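PDB 5JOZ: Non-reducing end alpha-L-arabinofuranosidase BoGH43B from Bacteroides ovatus, which hydrolyses terminal non-reducing alpha-L-arabinofuranoside residues from xyloglucan branches, converting 'S' units to 'X' units during xyloglucan degradation. Local coordinates for residues 10-14 against 363-367; 65-69 against 354-358; 203-207 against 280-284; 345-351 against 485-491; 366-372 against 503-507. One frame throughout, in Å; residues are numbered along the deposited sequence.

Interaction 1: 10-14 against 363-367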
# COMPACT_ATOMS: atom_id res chain seq x y z
N ILE A 10 0.16 -5.50 9.54
CA ILE A 10 -0.49 -4.36 8.90
C ILE A 10 -1.29 -4.88 7.72
O ILE A 10 -0.74 -5.49 6.80
CB ILE A 10 0.52 -3.28 8.42
CG1 ILE A 10 1.66 -3.09 9.45
CG2 ILE A 10 -0.22 -1.97 8.20
CD1 ILE A 10 2.72 -2.08 9.04
N THR A 11 -2.60 -4.62 7.75
CA THR A 11 -3.56 -5.20 6.81
C THR A 11 -3.94 -4.21 5.73
O THR A 11 -3.59 -3.04 5.83
CB THR A 11 -4.84 -5.66 7.54
OG1 THR A 11 -5.37 -4.56 8.27
CG2 THR A 11 -4.52 -6.77 8.50
N GLY A 12 -4.66 -4.67 4.72
CA GLY A 12 -4.99 -3.84 3.55
C GLY A 12 -3.74 -3.65 2.71
O GLY A 12 -2.66 -4.16 3.06
N MET A 13 -3.86 -2.92 1.61
CA MET A 13 -2.78 -2.84 0.64
C MET A 13 -1.59 -2.14 1.26
O MET A 13 -1.62 -0.93 1.47
CB MET A 13 -3.22 -2.14 -0.64
CG MET A 13 -2.20 -2.30 -1.77
SD MET A 13 -2.09 -0.89 -2.86
CE MET A 13 -1.66 0.43 -1.72
N ASN A 14 -0.56 -2.93 1.56
CA ASN A 14 0.65 -2.50 2.26
C ASN A 14 1.84 -3.38 1.84
O ASN A 14 2.46 -4.07 2.65
CB ASN A 14 0.42 -2.54 3.77
CG ASN A 14 -0.13 -1.23 4.32
OD1 ASN A 14 0.50 -0.19 4.20
ND2 ASN A 14 -1.32 -1.28 4.93
N ARG A 363 -9.81 4.87 1.17
CA ARG A 363 -8.88 4.20 2.03
C ARG A 363 -8.86 2.71 1.77
O ARG A 363 -9.84 2.13 1.30
CB ARG A 363 -9.18 4.53 3.48
CG ARG A 363 -10.37 3.81 4.10
CD ARG A 363 -10.27 3.85 5.61
NE ARG A 363 -10.84 5.06 6.17
CZ ARG A 363 -10.84 5.35 7.47
NH1 ARG A 363 -10.28 4.53 8.35
NH2 ARG A 363 -11.40 6.48 7.88
N ARG A 364 -7.72 2.11 2.13
CA ARG A 364 -7.47 0.69 1.98
C ARG A 364 -8.53 -0.15 2.69
O ARG A 364 -8.86 0.12 3.85
CB ARG A 364 -6.11 0.35 2.57
CG ARG A 364 -4.91 0.92 1.84
CD ARG A 364 -3.72 1.04 2.78
NE ARG A 364 -2.53 1.59 2.12
CZ ARG A 364 -2.33 2.86 1.77
NH1 ARG A 364 -3.26 3.80 1.99
NH2 ARG A 364 -1.18 3.21 1.18
N GLN A 365 -9.07 -1.16 2.01
CA GLN A 365 -9.90 -2.16 2.69
C GLN A 365 -8.99 -3.05 3.55
O GLN A 365 -8.32 -3.95 3.06
CB GLN A 365 -10.71 -2.99 1.71
CG GLN A 365 -11.79 -3.79 2.42
CD GLN A 365 -12.50 -4.76 1.51
OE1 GLN A 365 -12.57 -4.54 0.30
NE2 GLN A 365 -13.04 -5.84 2.08
N ALA A 366 -8.98 -2.76 4.84
CA ALA A 366 -8.08 -3.37 5.81
C ALA A 366 -8.65 -4.62 6.48
O ALA A 366 -8.01 -5.18 7.38
CB ALA A 366 -7.74 -2.33 6.88
N ALA A 367 -9.85 -5.06 6.08
CA ALA A 367 -10.44 -6.29 6.61
C ALA A 367 -11.37 -6.96 5.60
O ALA A 367 -11.99 -6.30 4.76
CB ALA A 367 -11.19 -5.99 7.90
O HOH W 1 0.85 1.16 1.09
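R364, with 79 Å² buried, is the main probe from the C-terminal domain: its CB points toward loop 10-14 and its NE lies 2.8 Å from M13 O, hydrogen-bonded at 137°. The M13 oxygen lies near the guanidinium plane; water 1 accepts from R364 NH2 at 2.9 Å and lies 3.3 Å from M13 O, to which it can donate. A366, with 49 Å², meets the loop's other end, where T11 OG1 donates to A366 O at 2.9 Å. The contact joins the five-bladed beta-propeller of the GH43 domain, at the loop between strands 4-6 and 18-22, to the concanavalin A-like beta-sandwich, at the end of strand 359-364. Between these bonds the backbones are in contact: G12 CA is 3.9 Å from A366 CA and makes a CA-H...O contact to Q365 O at 3.4 Å; an ideal CB on G12 would sit 3.2 Å from R364 CB. M13 gives 45 Å², its CE 4.0 Å from R364 NH2, and also rests on F480.

Interaction 2: 65-69 against 354-358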
# COMPACT_ATOMS: atom_id res chain seq x y z
N LEU A 65 2.92 11.87 -10.48
CA LEU A 65 2.13 10.68 -10.82
C LEU A 65 1.27 10.77 -12.08
O LEU A 65 0.74 9.74 -12.52
CB LEU A 65 1.24 10.30 -9.63
CG LEU A 65 1.96 9.67 -8.44
CD1 LEU A 65 1.00 9.54 -7.27
CD2 LEU A 65 2.53 8.30 -8.80
N MET A 66 1.13 11.96 -12.67
CA MET A 66 0.18 12.16 -13.77
C MET A 66 0.57 11.32 -14.99
O MET A 66 1.76 11.21 -15.33
CB MET A 66 0.06 13.64 -14.14
CG MET A 66 -0.53 14.54 -13.04
SD MET A 66 -2.18 14.10 -12.42
CE MET A 66 -2.89 15.74 -12.22
N GLY A 67 -0.43 10.71 -15.61
CA GLY A 67 -0.20 9.82 -16.75
C GLY A 67 0.15 8.39 -16.40
O GLY A 67 0.12 7.53 -17.28
N CYS A 68 0.47 8.09 -15.14
CA CYS A 68 0.88 6.73 -14.74
C CYS A 68 -0.31 5.76 -14.82
O CYS A 68 -1.46 6.15 -14.57
CB CYS A 68 1.53 6.71 -13.34
SG CYS A 68 0.39 6.55 -11.94
N ASN A 69 -0.01 4.52 -15.17
CA ASN A 69 -1.02 3.47 -15.20
C ASN A 69 -1.47 3.14 -13.79
O ASN A 69 -0.69 3.24 -12.83
CB ASN A 69 -0.49 2.19 -15.88
CG ASN A 69 -0.49 2.27 -17.41
OD1 ASN A 69 -1.14 3.12 -18.02
ND2 ASN A 69 0.24 1.34 -18.04
N THR A 354 -9.36 8.28 -17.65
CA THR A 354 -8.06 8.91 -17.94
C THR A 354 -7.05 8.61 -16.85
O THR A 354 -7.39 8.12 -15.77
CB THR A 354 -8.18 10.45 -18.07
OG1 THR A 354 -8.67 11.01 -16.84
CG2 THR A 354 -9.10 10.82 -19.23
N ASN A 355 -5.79 8.93 -17.14
CA ASN A 355 -4.71 8.85 -16.17
C ASN A 355 -4.35 10.25 -15.63
O ASN A 355 -3.26 10.76 -15.86
CB ASN A 355 -3.48 8.17 -16.81
CG ASN A 355 -3.69 6.69 -17.10
OD1 ASN A 355 -4.76 6.13 -16.85
ND2 ASN A 355 -2.65 6.04 -17.62
N ASP A 356 -5.29 10.88 -14.93
CA ASP A 356 -4.94 11.97 -14.00
C ASP A 356 -5.76 11.75 -12.73
O ASP A 356 -5.90 10.60 -12.32
CB ASP A 356 -5.03 13.37 -14.65
CG ASP A 356 -6.39 13.71 -15.17
OD1 ASP A 356 -7.19 12.78 -15.43
OD2 ASP A 356 -6.64 14.92 -15.34
N SER A 357 -6.27 12.80 -12.08
CA SER A 357 -6.81 12.67 -10.73
C SER A 357 -8.31 12.98 -10.66
O SER A 357 -8.70 14.16 -10.59
CB SER A 357 -6.03 13.57 -9.77
OG SER A 357 -6.37 13.29 -8.43
N PRO A 358 -9.15 11.93 -10.65
CA PRO A 358 -10.58 12.13 -10.42
C PRO A 358 -10.87 12.53 -8.98
O PRO A 358 -10.07 12.26 -8.09
CB PRO A 358 -11.19 10.76 -10.73
CG PRO A 358 -10.09 9.78 -10.57
CD PRO A 358 -8.79 10.50 -10.69
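This is a polar loop-to-loop contact between the two domains, joining the loop between strands 51-55 and 74-83 of the GH43 propeller to the loop leading into strand 359-364 of the concanavalin A-like sandwich. L65 to C68 form a type II beta turn, closed by C68 N to L65 O at 3.1 Å. G67 takes its third position with phi/psi 85/-12, where a CB would jam against the preceding carbonyl. N355, with 91 Å² buried, grips this turn twice: its O accepts from G67 N at 2.8 Å (142°), and its ND2 donates to G67 O at 3.2 Å (155°). A weak bond from N355 ND2 to N69 OD1 (3.3 Å, 136°) adds to these. Beside them M66 SD packs on D356 CB at 3.7 Å. R327 bonds to C68 O and D356 O, and so to both loops. Since the two bonds other than the weak one use backbone atoms of G67, recognition here depends on turn geometry, with one amide side chain reading the peptide and M66 supplying the apolar part.

Interaction 3: 203-207 against 280-284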
# COMPACT_ATOMS: atom_id res chain seq x y z
N VAL A 203 15.57 -15.54 -0.27
CA VAL A 203 16.83 -16.29 -0.28
C VAL A 203 17.98 -15.39 0.15
O VAL A 203 17.85 -14.17 0.14
CB VAL A 203 17.13 -16.93 -1.67
CG1 VAL A 203 15.98 -17.82 -2.11
CG2 VAL A 203 17.45 -15.88 -2.74
N ILE A 204 19.10 -15.98 0.55
CA ILE A 204 20.25 -15.18 1.01
C ILE A 204 21.59 -15.76 0.55
O ILE A 204 21.69 -16.94 0.23
CB ILE A 204 20.19 -14.96 2.54
CG1 ILE A 204 21.08 -13.79 2.98
CG2 ILE A 204 20.49 -16.24 3.30
CD1 ILE A 204 20.83 -13.32 4.40
N GLN A 205 22.59 -14.89 0.46
CA GLN A 205 23.97 -15.26 0.14
C GLN A 205 24.92 -14.29 0.83
O GLN A 205 24.50 -13.20 1.25
CB GLN A 205 24.18 -15.23 -1.38
CG GLN A 205 23.78 -13.92 -2.05
CD GLN A 205 23.82 -14.01 -3.56
OE1 GLN A 205 24.85 -14.34 -4.15
NE2 GLN A 205 22.70 -13.70 -4.21
N ARG A 206 26.19 -14.67 0.95
CA ARG A 206 27.15 -13.85 1.69
C ARG A 206 28.58 -13.89 1.12
O ARG A 206 28.94 -14.79 0.36
CB ARG A 206 27.15 -14.23 3.17
CG ARG A 206 28.09 -15.38 3.54
CD ARG A 206 27.77 -15.93 4.92
NE ARG A 206 28.56 -17.11 5.23
CZ ARG A 206 28.46 -17.83 6.36
NH1 ARG A 206 27.59 -17.50 7.31
NH2 ARG A 206 29.24 -18.89 6.52
N SER A 207 29.37 -12.91 1.53
CA SER A 207 30.76 -12.80 1.12
C SER A 207 31.59 -12.15 2.23
O SER A 207 31.07 -11.42 3.06
CB SER A 207 30.84 -11.98 -0.16
OG SER A 207 32.17 -11.65 -0.49
N ASP A 280 26.55 -21.87 11.72
CA ASP A 280 27.44 -21.39 10.66
C ASP A 280 27.17 -19.93 10.23
O ASP A 280 27.83 -19.42 9.33
CB ASP A 280 27.37 -22.32 9.44
CG ASP A 280 27.76 -23.77 9.78
OD1 ASP A 280 28.69 -23.99 10.60
OD2 ASP A 280 27.15 -24.70 9.21
N GLY A 281 26.22 -19.26 10.87
CA GLY A 281 25.89 -17.86 10.55
C GLY A 281 24.92 -17.69 9.39
O GLY A 281 25.06 -16.75 8.62
N TRP A 282 23.92 -18.57 9.29
CA TRP A 282 22.90 -18.49 8.25
C TRP A 282 21.50 -18.34 8.87
O TRP A 282 21.14 -19.10 9.78
CB TRP A 282 22.93 -19.73 7.35
CG TRP A 282 24.17 -19.86 6.52
CD1 TRP A 282 25.18 -20.76 6.69
CD2 TRP A 282 24.54 -19.07 5.38
NE1 TRP A 282 26.15 -20.57 5.74
CE2 TRP A 282 25.78 -19.55 4.92
CE3 TRP A 282 23.95 -17.98 4.71
CZ2 TRP A 282 26.44 -19.00 3.81
CZ3 TRP A 282 24.59 -17.44 3.61
CH2 TRP A 282 25.83 -17.95 3.16
N PRO A 283 20.71 -17.37 8.38
CA PRO A 283 19.41 -17.09 8.99
C PRO A 283 18.26 -17.92 8.40
O PRO A 283 18.28 -18.26 7.22
CB PRO A 283 19.21 -15.62 8.66
CG PRO A 283 19.81 -15.50 7.30
CD PRO A 283 20.92 -16.51 7.21
N LYS A 284 17.27 -18.23 9.22
CA LYS A 284 16.04 -18.85 8.73
C LYS A 284 14.87 -18.57 9.68
O LYS A 284 15.05 -18.50 10.90
CB LYS A 284 16.23 -20.36 8.55
CG LYS A 284 15.15 -21.03 7.71
CD LYS A 284 15.33 -22.55 7.67
CE LYS A 284 14.42 -23.22 6.64
NZ LYS A 284 14.86 -23.10 5.22
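R206 NH1 donates to D280 O at 2.8 Å (160°), and R206 NH2 reaches the same D280 O at 3.2 Å (136°), so one carbonyl serves two guanidinium nitrogens. A weak bond links R206 NH1 to the hydroxyl of Y188, which is also bonded to G281 O. W282 N and Q205 NE2 are satisfied elsewhere, by D278 OD1 and S168 O respectively. The guanidinium lies flat on W282: centres 3.9 Å apart, planes at 16°, with R206 CZ 3.9 Å from the six-membered ring centroid, an off-centre cation-pi contact. R206 CD lies 3.7 Å from the centroid of the same W282 ring, a CH-pi contact over its face, and Y186 makes another cation-pi contact. Further in, I204 CD1 meets P283 CG at 3.8 Å and I204 CG2 meets W282 CE3 at 4.1 Å. Strands 201-207 and 283-284 belong to neighbouring four-stranded sheets, successive blades of the GH43 beta-propeller. The blade-to-blade seam thus passes from apolar packing to a cation held by carbonyl oxygen and aromatic faces, with no carboxylate of these segments bonded to it.

Interaction 4: 345-351 against 485-491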
# COMPACT_ATOMS: atom_id res chain seq x y z
N LEU A 345 -16.89 17.40 -1.81
CA LEU A 345 -16.28 16.82 -3.01
C LEU A 345 -16.94 17.43 -4.24
O LEU A 345 -18.16 17.37 -4.39
CB LEU A 345 -16.46 15.30 -2.98
CG LEU A 345 -15.39 14.46 -3.68
CD1 LEU A 345 -14.01 14.73 -3.10
CD2 LEU A 345 -15.75 12.99 -3.56
N LYS A 346 -16.13 18.06 -5.09
CA LYS A 346 -16.60 18.65 -6.35
C LYS A 346 -16.21 17.73 -7.51
O LYS A 346 -15.05 17.64 -7.89
CB LYS A 346 -15.96 20.01 -6.58
CG LYS A 346 -16.31 21.08 -5.57
CD LYS A 346 -16.01 22.46 -6.17
CE LYS A 346 -16.52 23.60 -5.30
NZ LYS A 346 -15.66 23.82 -4.11
N GLY A 347 -17.20 17.06 -8.08
CA GLY A 347 -16.94 16.19 -9.21
C GLY A 347 -16.63 17.01 -10.44
O GLY A 347 -17.38 17.93 -10.77
N THR A 348 -15.54 16.67 -11.11
CA THR A 348 -15.13 17.33 -12.34
C THR A 348 -15.54 16.45 -13.52
O THR A 348 -16.18 15.41 -13.33
CB THR A 348 -13.60 17.55 -12.36
OG1 THR A 348 -12.93 16.29 -12.44
CG2 THR A 348 -13.15 18.29 -11.11
N ALA A 349 -15.17 16.87 -14.73
CA ALA A 349 -15.28 16.03 -15.94
C ALA A 349 -14.50 14.73 -15.83
O ALA A 349 -14.92 13.72 -16.41
CB ALA A 349 -14.80 16.79 -17.17
N ILE A 350 -13.39 14.76 -15.09
CA ILE A 350 -12.51 13.61 -14.93
C ILE A 350 -13.28 12.46 -14.28
O ILE A 350 -13.95 12.67 -13.26
CB ILE A 350 -11.27 13.93 -14.04
CG1 ILE A 350 -10.53 15.22 -14.47
CG2 ILE A 350 -10.31 12.75 -14.01
CD1 ILE A 350 -10.27 15.33 -15.96
N ASN A 351 -13.21 11.28 -14.89
CA ASN A 351 -13.57 10.01 -14.23
C ASN A 351 -12.33 9.08 -14.21
O ASN A 351 -11.20 9.58 -14.33
CB ASN A 351 -14.83 9.36 -14.85
CG ASN A 351 -14.68 9.01 -16.34
OD1 ASN A 351 -13.58 8.76 -16.85
ND2 ASN A 351 -15.81 8.97 -17.03
N ALA A 485 -16.99 11.70 -6.70
CA ALA A 485 -17.86 12.55 -7.49
C ALA A 485 -17.31 12.72 -8.92
O ALA A 485 -16.12 12.91 -9.11
CB ALA A 485 -17.98 13.91 -6.83
N SER A 486 -18.18 12.66 -9.92
CA SER A 486 -17.78 12.91 -11.31
C SER A 486 -18.98 13.34 -12.15
O SER A 486 -20.08 12.81 -12.00
CB SER A 486 -17.15 11.66 -11.91
OG SER A 486 -16.86 11.82 -13.29
N GLY A 487 -18.75 14.30 -13.05
CA GLY A 487 -19.75 14.68 -14.04
C GLY A 487 -19.53 14.08 -15.42
O GLY A 487 -20.24 14.44 -16.34
N ASN A 488 -18.53 13.21 -15.57
CA ASN A 488 -18.34 12.41 -16.79
C ASN A 488 -18.37 13.22 -18.10
O ASN A 488 -19.31 13.10 -18.90
CB ASN A 488 -19.37 11.26 -16.82
CG ASN A 488 -19.16 10.25 -15.71
OD1 ASN A 488 -18.18 9.52 -15.70
ND2 ASN A 488 -20.08 10.22 -14.75
N GLY A 489 -17.34 14.05 -18.29
CA GLY A 489 -17.26 14.98 -19.42
C GLY A 489 -17.54 16.42 -19.03
O GLY A 489 -16.99 17.35 -19.64
N GLN A 490 -18.40 16.61 -18.03
CA GLN A 490 -18.72 17.93 -17.45
C GLN A 490 -18.36 17.94 -15.98
O GLN A 490 -18.27 16.90 -15.36
CB GLN A 490 -20.22 18.23 -17.55
CG GLN A 490 -20.89 17.87 -18.86
CD GLN A 490 -20.29 18.57 -20.05
OE1 GLN A 490 -19.72 19.66 -19.93
NE2 GLN A 490 -20.42 17.96 -21.22
N ALA A 491 -18.20 19.13 -15.41
CA ALA A 491 -18.17 19.29 -13.95
C ALA A 491 -19.57 19.05 -13.38
O ALA A 491 -20.56 19.29 -14.07
CB ALA A 491 -17.68 20.68 -13.57
O HOH W 2 -14.27 13.97 -10.73
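Two loops of the concanavalin A-like beta-sandwich interlock here, one following strand 343-345 and the other strand 480-486. Backbone bonds set the register: G487 N to T348 O at 2.8 Å (168°) and G489 N to A349 O at 3.1 Å (170°). G347 packs hard on the strand end, its CA 3.4 Å from A485 O in a CA-H...O contact; an ideal CB there would clash at 2.6 Å with S486 N. Strands 343-345 and 480-486 lie in different sheets of the sandwich, so the contact ties the two layers where these strands end, and L345 CD2 reaches A485 CB at 4.1 Å. Each loop carries an ST turn: T348 OG1 accepts from I350 N at 3.1 Å, and S486 OG accepts from N488 N at 3.1 Å while donating to I350 O at 3.0 Å. Water 2 bridges T348 N (3.0 Å), I350 O (2.9 Å) and A485 O (2.7 Å). Farther along both loops, N351 ND2 donates to N488 OD1 at 2.8 Å (177°), while N488 ND2 is held by E386 and N384.

Interaction 5: 366-372 against 503-507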
# COMPACT_ATOMS: atom_id res chain seq x y z
N ALA A 366 -8.98 -2.76 4.84
CA ALA A 366 -8.08 -3.37 5.81
C ALA A 366 -8.65 -4.62 6.48
O ALA A 366 -8.01 -5.18 7.38
CB ALA A 366 -7.74 -2.33 6.88
N ALA A 367 -9.85 -5.06 6.08
CA ALA A 367 -10.44 -6.29 6.61
C ALA A 367 -11.37 -6.96 5.60
O ALA A 367 -11.99 -6.30 4.76
CB ALA A 367 -11.19 -5.99 7.90
N PHE A 368 -11.43 -8.28 5.66
CA PHE A 368 -12.39 -9.02 4.86
C PHE A 368 -13.80 -8.60 5.22
O PHE A 368 -14.58 -8.26 4.34
CB PHE A 368 -12.21 -10.51 5.06
CG PHE A 368 -10.95 -11.04 4.46
CD1 PHE A 368 -10.81 -11.12 3.08
CD2 PHE A 368 -9.88 -11.42 5.27
CE1 PHE A 368 -9.63 -11.60 2.51
CE2 PHE A 368 -8.71 -11.89 4.71
CZ PHE A 368 -8.59 -11.99 3.33
N ASN A 369 -14.09 -8.60 6.52
CA ASN A 369 -15.42 -8.31 7.03
C ASN A 369 -15.48 -6.87 7.52
O ASN A 369 -14.82 -6.51 8.49
CB ASN A 369 -15.76 -9.29 8.17
CG ASN A 369 -15.62 -10.73 7.74
OD1 ASN A 369 -14.61 -11.38 8.02
ND2 ASN A 369 -16.59 -11.23 7.01
N LEU A 370 -16.26 -6.05 6.83
CA LEU A 370 -16.41 -4.66 7.23
C LEU A 370 -17.72 -4.02 6.84
O LEU A 370 -18.47 -4.51 6.00
CB LEU A 370 -15.24 -3.79 6.74
CG LEU A 370 -14.95 -3.46 5.28
CD1 LEU A 370 -16.10 -2.81 4.53
CD2 LEU A 370 -13.72 -2.54 5.26
N THR A 371 -17.97 -2.89 7.50
CA THR A 371 -19.06 -2.01 7.17
C THR A 371 -18.45 -0.64 6.94
O THR A 371 -17.67 -0.15 7.74
CB THR A 371 -20.09 -1.93 8.31
OG1 THR A 371 -20.70 -3.22 8.45
CG2 THR A 371 -21.18 -0.89 8.00
N ALA A 372 -18.83 -0.03 5.82
CA ALA A 372 -18.40 1.31 5.47
C ALA A 372 -19.65 2.06 5.08
O ALA A 372 -20.41 1.56 4.25
CB ALA A 372 -17.44 1.26 4.30
N PHE A 503 -16.09 3.59 9.16
CA PHE A 503 -15.30 2.48 8.65
C PHE A 503 -15.07 1.51 9.80
O PHE A 503 -14.33 1.82 10.73
CB PHE A 503 -13.97 3.03 8.10
CG PHE A 503 -13.25 2.07 7.20
CD1 PHE A 503 -13.72 1.82 5.91
CD2 PHE A 503 -12.10 1.41 7.63
CE1 PHE A 503 -13.06 0.94 5.06
CE2 PHE A 503 -11.44 0.53 6.79
CZ PHE A 503 -11.92 0.30 5.50
N ARG A 504 -15.72 0.34 9.76
CA ARG A 504 -15.63 -0.63 10.85
C ARG A 504 -15.09 -1.96 10.37
O ARG A 504 -15.76 -2.65 9.60
CB ARG A 504 -17.00 -0.81 11.50
CG ARG A 504 -16.93 -1.44 12.88
CD ARG A 504 -18.32 -1.69 13.41
NE ARG A 504 -19.15 -0.48 13.35
CZ ARG A 504 -19.30 0.41 14.33
NH1 ARG A 504 -18.70 0.27 15.51
NH2 ARG A 504 -20.09 1.48 14.11
N CYS A 505 -13.89 -2.30 10.81
CA CYS A 505 -13.28 -3.60 10.54
C CYS A 505 -13.74 -4.64 11.58
O CYS A 505 -13.76 -4.38 12.80
CB CYS A 505 -11.76 -3.49 10.57
SG CYS A 505 -11.05 -2.32 9.40
N LEU A 506 -14.08 -5.83 11.09
CA LEU A 506 -14.69 -6.86 11.94
C LEU A 506 -14.02 -8.23 11.82
O LEU A 506 -14.67 -9.25 12.06
CB LEU A 506 -16.18 -6.97 11.57
CG LEU A 506 -16.97 -5.68 11.80
CD1 LEU A 506 -18.25 -5.67 10.97
CD2 LEU A 506 -17.25 -5.49 13.29
N ASP A 507 -12.73 -8.27 11.47
CA ASP A 507 -12.06 -9.57 11.26
C ASP A 507 -11.81 -10.34 12.57
O ASP A 507 -11.73 -11.56 12.52
CB ASP A 507 -10.75 -9.47 10.44
CG ASP A 507 -10.98 -9.45 8.92
OD1 ASP A 507 -12.14 -9.60 8.46
OD2 ASP A 507 -9.98 -9.29 8.17
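Strands 370-377 and 496-505 are antiparallel neighbours in the concanavalin A-like beta-sandwich; their segments 370-372 and 503-505 have axes 4.8 Å apart at closest approach and N-to-C directions 179° apart. T371 and R504 form the hydrogen-bonded pair (T371 N to R504 O 3.1 Å, R504 N to T371 O 2.9 Å), flanked by the non-hydrogen-bonded pairs L370-C505 and A372-F503. On the face bearing these four, the F503 ring is the main bump, set against L370, A372 and A366: L370 CD2 is 3.4 Å from F503 CZ, A372 CB 4.1 Å from F503 CD1, and A366 N, at the ring edge, 4.3 Å from F503 CZ. The small methyls of A367 and A366 let C505 come close, A367 CB to C505 CB at 3.7 Å and A366 CB to C505 SG at 4.2 Å. T371 and R504 point to the opposite face. Beyond the strands L506 N bonds to N369 O at 2.8 Å. The D507 carboxylate accepts two successive backbone NH groups: F368 N on OD2 at 3.1 Å and N369 N on OD1 at 2.9 Å.

All five contacts are partly buried. Interactions 1 and 2 both join propeller to sandwich: the centre of interaction 1 lies about 7 Å from the chain's centre, that of interaction 2 about 17 Å. The first, with 4 of 7 touching residues buried, uses an arginine, a water and close backbones; the second, with 2 of 7, an asparagine gripping a partly exposed turn. Interaction 3, also 4 of 7, lies wholly in the propeller and alone relies on aromatic stacking. Interactions 4 and 5 stay within the sandwich, one mostly loop backbone, the other regular strand pairing. Interaction 5 shares A366 and A367 with interaction 1; I350 CG2 of interaction 4 meets D356 OD1 of interaction 2 at 3.4 Å.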